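Local coordinates for protein lipase aflb (Neosartorya fumigata, PDB 6IDY) that probably hydrolyses the ester bonds of lipids, as a fungal lipase built on the alpha/beta-hydrolase fold, at residues S18-A23 and A418-L423. Numbering follows the deposited sequence.
Sequences SILSSA and ALAEVL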
ATOM      1  N   SER A  18       5.418 -15.707 -17.036  1.00 37.86           N
ATOM      2  CA  SER A  18       4.918 -15.395 -18.382  1.00 37.15           C
ATOM      3  C   SER A  18       4.852 -13.887 -18.649  1.00 38.58           C
ATOM      4  O   SER A  18       5.282 -13.446 -19.713  1.00 37.88           O
ATOM      5  CB  SER A  18       3.571 -16.066 -18.646  1.00 40.87           C
ATOM      6  OG  SER A  18       2.501 -15.387 -18.012  1.00 53.36           O
ATOM      7  N   ILE A  19       4.350 -13.096 -17.677  1.00 34.73           N
ATOM      8  CA  ILE A  19       4.269 -11.634 -17.801  1.00 34.01           C
ATOM      9  C   ILE A  19       5.670 -11.039 -17.984  1.00 36.92           C
ATOM     10  O   ILE A  19       5.890 -10.271 -18.924  1.00 37.52           O
ATOM     11  CB  ILE A  19       3.492 -10.977 -16.626  1.00 36.65           C
ATOM     12  CG1 ILE A  19       2.009 -11.391 -16.631  1.00 37.36           C
ATOM     13  CG2 ILE A  19       3.631  -9.450 -16.662  1.00 36.56           C
ATOM     14  CD1 ILE A  19       1.335 -11.259 -15.291  1.00 42.42           C
ATOM     15  N   LEU A  20       6.617 -11.435 -17.122  1.00 32.28           N
ATOM     16  CA  LEU A  20       7.986 -10.928 -17.183  1.00 31.79           C
ATOM     17  C   LEU A  20       8.755 -11.403 -18.426  1.00 36.04           C
ATOM     18  O   LEU A  20       9.557 -10.631 -18.954  1.00 36.13           O
ATOM     19  CB  LEU A  20       8.751 -11.214 -15.881  1.00 31.34           C
ATOM     20  CG  LEU A  20       8.231 -10.447 -14.652  1.00 34.70           C
ATOM     21  CD1 LEU A  20       8.595 -11.150 -13.372  1.00 34.60           C
ATOM     22  CD2 LEU A  20       8.701  -9.003 -14.644  1.00 35.76           C
ATOM     23  N   SER A  21       8.488 -12.632 -18.914  1.00 32.98           N
ATOM     24  CA  SER A  21       9.134 -13.164 -20.130  1.00 34.05           C
ATOM     25  C   SER A  21       8.633 -12.404 -21.360  1.00 38.00           C
ATOM     26  O   SER A  21       9.430 -12.090 -22.245  1.00 38.17           O
ATOM     27  CB  SER A  21       8.861 -14.658 -20.292  1.00 36.79           C
ATOM     28  OG  SER A  21       9.351 -15.370 -19.169  1.00 44.43           O
ATOM     29  N   SER A  22       7.321 -12.088 -21.391  1.00 34.56           N
ATOM     30  CA  SER A  22       6.683 -11.315 -22.459  1.00 35.33           C
ATOM     31  C   SER A  22       7.248  -9.895 -22.466  1.00 40.26           C
ATOM     32  O   SER A  22       7.561  -9.379 -23.539  1.00 40.62           O
ATOM     33  CB  SER A  22       5.170 -11.268 -22.263  1.00 38.43           C
ATOM     34  OG  SER A  22       4.618 -12.573 -22.297  1.00 50.35           O
ATOM     35  N   ALA A  23       7.401  -9.279 -21.267  1.00 36.25           N
ATOM     36  CA  ALA A  23       7.948  -7.929 -21.088  1.00 35.73           C
ATOM     37  C   ALA A  23       9.406  -7.839 -21.553  1.00 40.50           C
ATOM     38  O   ALA A  23       9.794  -6.834 -22.152  1.00 39.89           O
ATOM     39  CB  ALA A  23       7.825  -7.500 -19.635  1.00 35.33           C
ATOM     40  N   ALA A 418       4.801  -6.092  -8.497  1.00 19.12           N
ATOM     41  CA  ALA A 418       4.716  -4.679  -8.867  1.00 18.66           C
ATOM     42  C   ALA A 418       5.395  -4.416 -10.219  1.00 23.68           C
ATOM     43  O   ALA A 418       4.805  -3.738 -11.062  1.00 23.66           O
ATOM     44  CB  ALA A 418       5.299  -3.794  -7.772  1.00 18.43           C
ATOM     45  N   LEU A 419       6.575  -5.038 -10.463  1.00 21.12           N
ATOM     46  CA  LEU A 419       7.288  -4.890 -11.730  1.00 21.96           C
ATOM     47  C   LEU A 419       6.506  -5.504 -12.888  1.00 25.87           C
ATOM     48  O   LEU A 419       6.346  -4.848 -13.917  1.00 24.51           O
ATOM     49  CB  LEU A 419       8.718  -5.462 -11.681  1.00 22.63           C
ATOM     50  CG  LEU A 419       9.547  -5.238 -12.962  1.00 27.39           C
ATOM     51  CD1 LEU A 419       9.791  -3.753 -13.222  1.00 26.37           C
ATOM     52  CD2 LEU A 419      10.837  -6.008 -12.922  1.00 28.51           C
ATOM     53  N   ALA A 420       6.008  -6.746 -12.706  1.00 22.38           N
ATOM     54  CA  ALA A 420       5.210  -7.455 -13.703  1.00 22.17           C
ATOM     55  C   ALA A 420       3.971  -6.640 -14.086  1.00 25.55           C
ATOM     56  O   ALA A 420       3.726  -6.453 -15.273  1.00 25.48           O
ATOM     57  CB  ALA A 420       4.801  -8.817 -13.168  1.00 23.15           C
ATOM     58  N   GLU A 421       3.226  -6.107 -13.087  1.00 21.62           N
ATOM     59  CA  GLU A 421       2.033  -5.287 -13.328  1.00 20.82           C
ATOM     60  C   GLU A 421       2.363  -3.991 -14.096  1.00 25.70           C
ATOM     61  O   GLU A 421       1.647  -3.644 -15.040  1.00 25.79           O
ATOM     62  CB  GLU A 421       1.298  -4.972 -12.014  1.00 21.20           C
ATOM     63  CG  GLU A 421       0.501  -6.139 -11.441  1.00 26.28           C
ATOM     64  CD  GLU A 421      -0.720  -6.570 -12.231  1.00 36.21           C
ATOM     65  OE1 GLU A 421      -1.378  -5.701 -12.845  1.00 30.09           O
ATOM     66  OE2 GLU A 421      -1.016  -7.783 -12.244  1.00 36.28           O
ATOM     67  N   VAL A 422       3.444  -3.291 -13.705  1.00 22.77           N
ATOM     68  CA  VAL A 422       3.871  -2.046 -14.371  1.00 22.70           C
ATOM     69  C   VAL A 422       4.220  -2.320 -15.843  1.00 27.96           C
ATOM     70  O   VAL A 422       3.713  -1.630 -16.738  1.00 27.75           O
ATOM     71  CB  VAL A 422       5.023  -1.315 -13.609  1.00 25.46           C
ATOM     72  CG1 VAL A 422       5.634  -0.203 -14.454  1.00 25.09           C
ATOM     73  CG2 VAL A 422       4.525  -0.737 -12.292  1.00 24.23           C
ATOM     74  N   LEU A 423       5.032  -3.363 -16.085  1.00 24.73           N
ATOM     75  CA  LEU A 423       5.479  -3.721 -17.430  1.00 25.27           C
ATOM     76  C   LEU A 423       4.350  -4.203 -18.333  1.00 28.63           C
ATOM     77  O   LEU A 423       4.331  -3.837 -19.506  1.00 28.65           O
ATOM     78  CB  LEU A 423       6.647  -4.721 -17.389  1.00 26.02           C
ATOM     79  CG  LEU A 423       7.928  -4.257 -16.643  1.00 30.55           C
ATOM     80  CD1 LEU A 423       9.060  -5.256 -16.825  1.00 31.72           C
ATOM     81  CD2 LEU A 423       8.394  -2.878 -17.096  1.00 32.15           C
TER
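The side chain of Leu20 does most of the reaching from helix 16-24 to helix 414-424. Its CB leaves across the line to residues 418-423; chi1 (-67°, CG anti to the carbonyl carbon) brings CG nearer, and chi2 of 156° then sets CD2 rather than CD1 on the Ala420 side. CG sits 4.1 Å from Ala420 CB, and CD2 goes further, lying over the backbone of helix 414-424, 3.9 Å from Ala420 CA. The same methyl meets Leu419 CD2 tip to tip at 4.1 Å and comes loosely up to Leu423 CD1. These are the first and last helices of the modelled chain, and they meet outside the central, mostly parallel sheet of the alpha/beta-hydrolase fold; the axes of segments 18-23 and 418-423 cross at 50° and approach to 9.1 Å. Helix 31-47 closes in on Leu20 and Leu419 through Ile40. On one flank of Leu20, Ile19 has CG2 anti to its backbone N, which sets that methyl 3.3 Å from Ala420 O. Ile19 CG2 and Leu20 CG both lie against the Ala420 methyl, on neighbouring sides. One turn on, Ala23 CB rests 3.8 Å from Leu423 CB and equally near CD1. Beyond Ile19 lies the loop with Tyr105, whose OH hydrogen-bonds Glu421 OE2.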